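Local atomic coordinates of probable phospholipase A2 homolog 2 (Oryza sativa, PDB entry 2WG9), a protein that probably catalyses the calcium-dependent hydrolysis of the 2-acyl group of membrane phospholipids, releasing a lysophospholipid and a free fatty acid. Residues 36-41 and 48-53; 54-59 and 88-93. One frame throughout, in Å; residues are numbered along the deposited sequence. Where two conformers were deposited one is given.

How the interactions relate
The two contacts follow one another along the chain, interaction 1 closing at Cys53 just before interaction 2 opens at Asp54, and their centres lie about 12 Å apart. Interaction 1 joins the end of strand 35-37 and the calcium-binding loop to the loop that leads into helix 55-68; interaction 2 sets the first turn of that helix against the loop between helices 77-88 and 102-125. They also touch directly. Tyr36 OH probably hydrogen-bonds Asp54 OD2 at 2.5 Å, and Tyr39 N probably donates to Asp57 OD1 at 2.9 Å. The calcium loop is thus tied to the start of the helix that carries His63 and Asp64.

Interaction 1 (36-41 and 48-53). With CA (calcium ion), chain C; OCA (octanoic acid (caprylic acid)), chain D.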
ATOM      1  N   TYR A  36      -0.900  -5.650  -6.077  1.00 12.26           N
ATOM      2  CA  TYR A  36      -0.732  -4.673  -7.146  1.00 11.88           C
ATOM      3  C   TYR A  36       0.685  -4.123  -7.063  1.00 11.97           C
ATOM      4  O   TYR A  36       1.130  -3.689  -5.990  1.00 11.35           O
ATOM      5  CB  TYR A  36      -1.772  -3.558  -6.960  1.00 11.97           C
ATOM      6  CG  TYR A  36      -1.727  -2.415  -7.937  1.00 11.52           C
ATOM      7  CD1 TYR A  36      -2.723  -2.264  -8.913  1.00 12.27           C
ATOM      8  CD2 TYR A  36      -0.718  -1.449  -7.866  1.00 11.12           C
ATOM      9  CE1 TYR A  36      -2.696  -1.193  -9.803  1.00 11.41           C
ATOM     10  CE2 TYR A  36      -0.680  -0.384  -8.752  1.00 11.10           C
ATOM     11  CZ  TYR A  36      -1.669  -0.257  -9.714  1.00 11.81           C
ATOM     12  OH  TYR A  36      -1.622   0.807 -10.586  1.00 12.37           O
ATOM     13  N   GLY A  37       1.384  -4.136  -8.202  1.00 11.53           N
ATOM     14  CA  GLY A  37       2.786  -3.729  -8.251  1.00 11.47           C
ATOM     15  C   GLY A  37       3.610  -4.681  -7.403  1.00 11.36           C
ATOM     16  O   GLY A  37       3.284  -5.870  -7.312  1.00 11.40           O
ATOM     17  N   LYS A  38       4.671  -4.162  -6.786  1.00 10.94           N
ATOM     18  CA  LYS A  38       5.532  -4.959  -5.911  1.00 10.80           C
ATOM     19  C   LYS A  38       5.183  -4.739  -4.436  1.00 10.68           C
ATOM     20  O   LYS A  38       5.643  -5.494  -3.572  1.00 10.48           O
ATOM     21  CB  LYS A  38       7.018  -4.616  -6.140  1.00 10.65           C
ATOM     22  CG  LYS A  38       7.582  -4.999  -7.504  1.00 10.60           C
ATOM     23  CD  LYS A  38       8.939  -4.324  -7.720  1.00 11.33           C
ATOM     24  CE  LYS A  38       9.456  -4.486  -9.141  1.00 12.26           C
ATOM     25  NZ  LYS A  38      10.804  -3.827  -9.325  1.00 12.68           N
ATOM     26  N   TYR A  39       4.370  -3.709  -4.154  1.00 10.44           N
ATOM     27  CA  TYR A  39       4.159  -3.228  -2.776  1.00 10.37           C
ATOM     28  C   TYR A  39       2.703  -3.158  -2.272  1.00 10.64           C
ATOM     29  O   TYR A  39       2.472  -3.259  -1.073  1.00 10.34           O
ATOM     30  CB  TYR A  39       4.827  -1.848  -2.577  1.00 10.16           C
ATOM     31  CG  TYR A  39       6.340  -1.866  -2.683  1.00  9.96           C
ATOM     32  CD1 TYR A  39       6.983  -1.596  -3.895  1.00  9.35           C
ATOM     33  CD2 TYR A  39       7.130  -2.152  -1.567  1.00  9.44           C
ATOM     34  CE1 TYR A  39       8.387  -1.612  -3.989  1.00  9.67           C
ATOM     35  CE2 TYR A  39       8.530  -2.180  -1.654  1.00 10.18           C
ATOM     36  CZ  TYR A  39       9.148  -1.914  -2.863  1.00  9.42           C
ATOM     37  OH  TYR A  39      10.530  -1.940  -2.944  1.00 10.32           O
ATOM     38  N   CYS A  40       1.732  -2.957  -3.162  1.00 11.19           N
ATOM     39  CA  CYS A  40       0.341  -2.759  -2.719  1.00 11.58           C
ATOM     40  C   CYS A  40      -0.361  -4.081  -2.396  1.00 12.43           C
ATOM     41  O   CYS A  40      -0.586  -4.917  -3.273  1.00 11.79           O
ATOM     42  CB  CYS A  40      -0.477  -1.961  -3.744  1.00 11.49           C
ATOM     43  SG  CYS A  40       0.053  -0.256  -4.054  1.00 11.02           S
ATOM     44  N   GLY A  41      -0.710  -4.253  -1.128  1.00 13.40           N
ATOM     45  CA  GLY A  41      -1.401  -5.451  -0.676  1.00 14.55           C
ATOM     46  C   GLY A  41      -1.055  -5.757   0.765  1.00 15.62           C
ATOM     47  O   GLY A  41       0.006  -5.371   1.262  1.00 15.77           O
ATOM     48  N   PRO A  48      14.074  -5.548  -0.774  1.00 14.48           N
ATOM     49  CA  PRO A  48      14.873  -4.326  -0.607  1.00 14.00           C
ATOM     50  C   PRO A  48      15.497  -3.853  -1.920  1.00 13.49           C
ATOM     51  O   PRO A  48      16.042  -4.657  -2.694  1.00 13.43           O
ATOM     52  CB  PRO A  48      15.934  -4.741   0.413  1.00 14.48           C
ATOM     53  CG  PRO A  48      15.253  -5.820   1.221  1.00 15.22           C
ATOM     54  CD  PRO A  48      14.429  -6.580   0.221  1.00 14.17           C
ATOM     55  N   GLY A  49      15.358  -2.559  -2.190  1.00 13.10           N
ATOM     56  CA  GLY A  49      15.923  -1.953  -3.387  1.00 12.38           C
ATOM     57  C   GLY A  49      15.036  -1.969  -4.619  1.00 12.45           C
ATOM     58  O   GLY A  49      15.337  -1.276  -5.586  1.00 12.18           O
ATOM     59  N   GLU A  50      13.946  -2.751  -4.591  1.00 12.02           N
ATOM     60  CA  GLU A  50      13.052  -2.887  -5.757  1.00 11.92           C
ATOM     61  C   GLU A  50      12.298  -1.607  -6.054  1.00 11.61           C
ATOM     62  O   GLU A  50      11.586  -1.078  -5.189  1.00 11.66           O
ATOM     63  CB  GLU A  50      12.031  -4.020  -5.572  1.00 12.26           C
ATOM     64  CG  GLU A  50      12.603  -5.434  -5.620  1.00 12.76           C
ATOM     65  CD  GLU A  50      13.130  -5.816  -6.988  1.00 13.92           C
ATOM     66  OE1 GLU A  50      12.524  -5.432  -8.006  1.00 14.74           O
ATOM     67  OE2 GLU A  50      14.157  -6.516  -7.044  1.00 15.57           O
ATOM     68  N   ARG A  51      12.447  -1.115  -7.276  1.00 11.24           N
ATOM     69  CA  ARG A  51      11.740   0.085  -7.705  0.50 11.42           C
ATOM     70  C   ARG A  51      10.241  -0.207  -7.801  1.00 11.35           C
ATOM     71  O   ARG A  51       9.856  -1.271  -8.282  1.00 10.86           O
ATOM     72  CB  ARG A  51      12.269   0.564  -9.060  0.50 11.45           C
ATOM     73  CG  ARG A  51      11.960   2.016  -9.330  0.50 11.40           C
ATOM     74  CD  ARG A  51      11.981   2.376 -10.794  0.50 10.51           C
ATOM     75  NE  ARG A  51      11.364   3.692 -10.985  0.50  9.67           N
ATOM     76  CZ  ARG A  51      11.203   4.294 -12.158  0.50  9.23           C
ATOM     77  NH1 ARG A  51      10.627   5.485 -12.203  0.50  9.49           N
ATOM     78  NH2 ARG A  51      11.616   3.719 -13.282  0.50  9.76           N
ATOM     79  N   PRO A  52       9.386   0.733  -7.332  1.00 11.48           N
ATOM     80  CA  PRO A  52       7.953   0.502  -7.488  1.00 11.62           C
ATOM     81  C   PRO A  52       7.561   0.547  -8.959  1.00 11.67           C
ATOM     82  O   PRO A  52       8.310   1.060  -9.785  1.00 11.45           O
ATOM     83  CB  PRO A  52       7.304   1.686  -6.754  1.00 11.66           C
ATOM     84  CG  PRO A  52       8.380   2.305  -5.959  1.00 12.18           C
ATOM     85  CD  PRO A  52       9.663   2.013  -6.652  1.00 11.50           C
ATOM     86  N   CYS A  53       6.383   0.017  -9.266  1.00 11.52           N
ATOM     87  CA  CYS A  53       5.959  -0.212 -10.637  1.00 11.63           C
ATOM     88  C   CYS A  53       5.249   0.982 -11.258  1.00 11.74           C
ATOM     89  O   CYS A  53       5.174   1.098 -12.486  1.00 11.75           O
ATOM     90  CB  CYS A  53       5.056  -1.443 -10.686  1.00 11.65           C
ATOM     91  SG  CYS A  53       5.861  -2.916 -10.079  1.00 12.51           S
TER
HETATM   92 CA    CA C 201       2.151  -4.034   1.022  0.70 14.09          CA
HETATM   93  C1  OCA D 301       0.186  -1.101   1.162  1.00 20.47           C
HETATM   94  C2  OCA D 301      -1.230  -0.573   0.918  1.00 21.46           C
HETATM   95  C3  OCA D 301      -2.085  -0.646   2.180  1.00 22.54           C
HETATM   96  C4  OCA D 301      -2.519  -2.075   2.517  1.00 24.03           C
HETATM   97  C5  OCA D 301      -3.433  -2.687   1.443  1.00 25.04           C
HETATM   98  C6  OCA D 301      -4.900  -2.344   1.694  1.00 25.49           C
HETATM   99  C7  OCA D 301      -5.820  -3.446   1.166  1.00 25.35           C
HETATM  100  C8  OCA D 301      -6.585  -2.966  -0.073  1.00 25.15           C
HETATM  101  O1  OCA D 301       0.401  -2.303   0.909  1.00 18.10           O
HETATM  102  O2  OCA D 301       1.026  -0.283   1.588  1.00 21.80           O
HETATM  103  O   HOH W   1       2.330  -5.025   3.202  1.00 21.46           O
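Lys38 and Glu50 form the charged part of this contact. The lysine chain is extended beyond CG, which carries its ammonium group out to the loop, and the two side chains cross at about a right angle. Lys38 NZ forms a hydrogen-bonded salt bridge with Glu50 OE1 (2.7 Å), which it meets nearly along the C-O bond. The carboxylate's other oxygen, OE2, is engaged by Arg21, so Glu50 is shared by two cations.

Two further bonds end on backbone carbonyls. Lys38 NZ also donates to Arg51 O at 2.9 Å, in the carbonyl plane on a lone pair. In the same manner Tyr39 OH donates to Glu50 O (2.6 Å), with a C=O...donor angle of 133°. Glu50 O lies in the plane of the Tyr39 ring at its edge, where tyrosine can offer both an aromatic rim and a hydroxyl donor.

Van der Waals packing adds to these bonds. Pro52 CA lies beside the rim of the Tyr39 ring, 4.1 Å from Tyr39 CE1. Cys53 SG, in a disulfide with Cys23, rests 3.7 Å from Gly37 CA and also packs against Lys38 CG. Glycine suits position 37 because its phi is positive (63°) and a CB there would point toward Cys53, close to its side chain.

Residues 39-41 bind the metal through main-chain oxygens. Tyr39 O (2.3 Å) and Gly41 O coordinate the calcium ion with octanoate O1 and a water; Tyr44 O and Asp64 OD2 complete the site. Gly41 N also donates to octanoate O1 at 3.0 Å, N-H...O angle 166°. One ligand oxygen therefore faces both calcium and an amide N-H, consistent with the way secreted phospholipases A2 stabilise an oxyanion, while the side chains of Lys38 and Tyr39 anchor the calcium loop to residues 50-53.

Interaction 2 (54-59 and 88-93); sequences DALDAC and DRVSGA
Val90 meets Ala55, Leu56 and Cys59 with both methyls, CG1 roughly anti to the backbone N (chi1 153°) and CG2 anti to the carbonyl carbon. The contact seats the N-cap and first turn of helix 55-68, which carries His63, against the loop between helices 77-88 and 102-125 of the phospholipase A2 fold. CG2 reaches Cys59 SG at 3.7 Å, next to the disulfide with Cys86, and packs on Leu56 N, while CG1 lies 4.1 Å from Ala55 CB and touches Leu56 CB. A branched valine fits because its two methyls can touch different residues of one turn, and the small Ala55 lets the loop come near. An alanine in place of Val90 would probably leave a gap beside Cys59 SG and Ala55 CB, depriving both of their apolar neighbour.

Asp54, the N-cap, has CG between the backbone N and the carbonyl carbon (chi1 65°); its OD1 accepts from Asp57 N at 2.8 Å (N-H...O angle 165°), and OD2 is taken by Tyr36 and Thr94. The first helical amide, Ala55 N, instead donates to a water at 3.1 Å that donates in turn to Ser91 O and, at 2.6 Å, to Ala93 O.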
ATOM      1  N   ASP A  54       4.708   1.846 -10.405  1.00 11.66           N
ATOM      2  CA  ASP A  54       4.058   3.093 -10.818  1.00 11.49           C
ATOM      3  C   ASP A  54       3.885   3.971  -9.584  1.00 11.31           C
ATOM      4  O   ASP A  54       4.431   3.644  -8.516  1.00 11.03           O
ATOM      5  CB  ASP A  54       2.718   2.844 -11.551  1.00 11.60           C
ATOM      6  CG  ASP A  54       1.647   2.199 -10.669  1.00 12.89           C
ATOM      7  OD1 ASP A  54       1.875   1.931  -9.464  1.00 10.89           O
ATOM      8  OD2 ASP A  54       0.545   1.955 -11.206  1.00 14.08           O
ATOM      9  N   ALA A  55       3.157   5.080  -9.733  1.00 10.93           N
ATOM     10  CA  ALA A  55       2.948   6.045  -8.646  1.00 10.90           C
ATOM     11  C   ALA A  55       2.184   5.448  -7.469  1.00 10.74           C
ATOM     12  O   ALA A  55       2.535   5.681  -6.308  1.00 11.02           O
ATOM     13  CB  ALA A  55       2.224   7.292  -9.166  1.00 10.55           C
ATOM     14  N   LEU A  56       1.137   4.680  -7.772  1.00 10.91           N
ATOM     15  CA  LEU A  56       0.374   3.992  -6.726  1.00 10.61           C
ATOM     16  C   LEU A  56       1.248   2.994  -5.976  1.00 10.41           C
ATOM     17  O   LEU A  56       1.217   2.945  -4.748  1.00 10.12           O
ATOM     18  CB  LEU A  56      -0.878   3.306  -7.295  1.00 10.49           C
ATOM     19  CG  LEU A  56      -1.822   2.640  -6.280  1.00 10.72           C
ATOM     20  CD1 LEU A  56      -2.305   3.615  -5.201  1.00 11.40           C
ATOM     21  CD2 LEU A  56      -3.008   1.989  -6.995  1.00 10.92           C
ATOM     22  N   ASP A  57       2.031   2.210  -6.713  1.00 10.14           N
ATOM     23  CA  ASP A  57       2.947   1.251  -6.086  1.00 10.17           C
ATOM     24  C   ASP A  57       3.958   1.960  -5.169  1.00 10.16           C
ATOM     25  O   ASP A  57       4.301   1.459  -4.086  1.00  9.67           O
ATOM     26  CB  ASP A  57       3.663   0.438  -7.161  1.00 10.01           C
ATOM     27  CG  ASP A  57       4.197  -0.874  -6.642  1.00 10.52           C
ATOM     28  OD1 ASP A  57       3.638  -1.400  -5.656  1.00 10.33           O
ATOM     29  OD2 ASP A  57       5.173  -1.389  -7.238  1.00  9.87           O
ATOM     30  N   ALA A  58       4.423   3.131  -5.608  1.00 10.07           N
ATOM     31  CA  ALA A  58       5.342   3.947  -4.810  1.00 10.18           C
ATOM     32  C   ALA A  58       4.712   4.419  -3.496  1.00 10.20           C
ATOM     33  O   ALA A  58       5.371   4.407  -2.460  1.00  9.55           O
ATOM     34  CB  ALA A  58       5.880   5.135  -5.631  1.00  9.99           C
ATOM     35  N   CYS A  59       3.436   4.810  -3.537  1.00 10.58           N
ATOM     36  CA  CYS A  59       2.698   5.149  -2.314  1.00 11.00           C
ATOM     37  C   CYS A  59       2.724   3.986  -1.324  1.00 10.79           C
ATOM     38  O   CYS A  59       2.977   4.177  -0.133  1.00 11.17           O
ATOM     39  CB  CYS A  59       1.241   5.526  -2.626  1.00 11.28           C
ATOM     40  SG  CYS A  59       1.027   7.018  -3.595  1.00 12.12           S
ATOM     41  N   ASP A  88      -4.315  10.122  -3.335  1.00 15.59           N
ATOM     42  CA  ASP A  88      -5.092  11.202  -3.945  1.00 16.85           C
ATOM     43  C   ASP A  88      -4.318  11.941  -5.059  1.00 17.18           C
ATOM     44  O   ASP A  88      -4.913  12.632  -5.885  1.00 17.04           O
ATOM     45  CB  ASP A  88      -5.581  12.177  -2.862  1.00 16.91           C
ATOM     46  CG  ASP A  88      -6.672  11.577  -1.963  1.00 18.86           C
ATOM     47  OD1 ASP A  88      -7.262  10.530  -2.320  1.00 20.34           O
ATOM     48  OD2 ASP A  88      -6.958  12.169  -0.895  1.00 20.30           O
ATOM     49  N   ARG A  89      -2.999  11.767  -5.094  1.00 17.54           N
ATOM     50  CA  ARG A  89      -2.151  12.523  -6.023  1.00 18.52           C
ATOM     51  C   ARG A  89      -1.437  11.636  -7.038  1.00 18.78           C
ATOM     52  O   ARG A  89      -0.450  12.040  -7.655  1.00 18.97           O
ATOM     53  CB  ARG A  89      -1.158  13.385  -5.241  1.00 18.62           C
ATOM     54  CG  ARG A  89      -1.824  14.542  -4.527  1.00 20.59           C
ATOM     55  CD  ARG A  89      -1.123  14.916  -3.240  1.00 23.93           C
ATOM     56  NE  ARG A  89      -1.818  16.021  -2.579  1.00 26.34           N
ATOM     57  CZ  ARG A  89      -2.835  15.872  -1.732  1.00 27.62           C
ATOM     58  NH1 ARG A  89      -3.286  14.662  -1.419  1.00 25.78           N
ATOM     59  NH2 ARG A  89      -3.402  16.943  -1.189  1.00 28.07           N
ATOM     60  N   VAL A  90      -1.954  10.425  -7.211  1.00 18.93           N
ATOM     61  CA  VAL A  90      -1.378   9.438  -8.114  1.00 19.46           C
ATOM     62  C   VAL A  90      -1.690   9.779  -9.578  1.00 19.72           C
ATOM     63  O   VAL A  90      -2.836  10.060  -9.923  1.00 19.28           O
ATOM     64  CB  VAL A  90      -1.884   8.020  -7.724  1.00 19.59           C
ATOM     65  CG1 VAL A  90      -1.887   7.074  -8.899  1.00 20.06           C
ATOM     66  CG2 VAL A  90      -1.050   7.465  -6.576  1.00 19.82           C
ATOM     67  N   SER A  91      -0.659   9.769 -10.424  1.00 20.38           N
ATOM     68  CA  SER A  91      -0.819  10.035 -11.851  1.00 21.34           C
ATOM     69  C   SER A  91       0.284   9.404 -12.714  1.00 21.70           C
ATOM     70  O   SER A  91       1.224   8.778 -12.202  1.00 21.98           O
ATOM     71  CB  SER A  91      -0.895  11.546 -12.108  1.00 21.74           C
ATOM     72  OG  SER A  91       0.296  12.194 -11.695  1.00 23.30           O
ATOM     73  N   GLY A  92       0.148   9.553 -14.027  1.00 21.72           N
ATOM     74  CA  GLY A  92       1.135   9.044 -14.973  1.00 22.12           C
ATOM     75  C   GLY A  92       0.862   7.644 -15.482  1.00 22.22           C
ATOM     76  O   GLY A  92      -0.187   7.049 -15.203  1.00 22.50           O
ATOM     77  N   ALA A  93       1.818   7.123 -16.244  1.00 22.13           N
ATOM     78  CA  ALA A  93       1.710   5.793 -16.820  1.00 22.04           C
ATOM     79  C   ALA A  93       1.754   4.735 -15.732  1.00 21.80           C
ATOM     80  O   ALA A  93       2.433   4.898 -14.715  1.00 22.15           O
ATOM     81  CB  ALA A  93       2.838   5.555 -17.820  1.00 22.40           C
TER
HETATM   82  O   HOH W   2       2.527   6.290 -12.473  1.00 17.26           O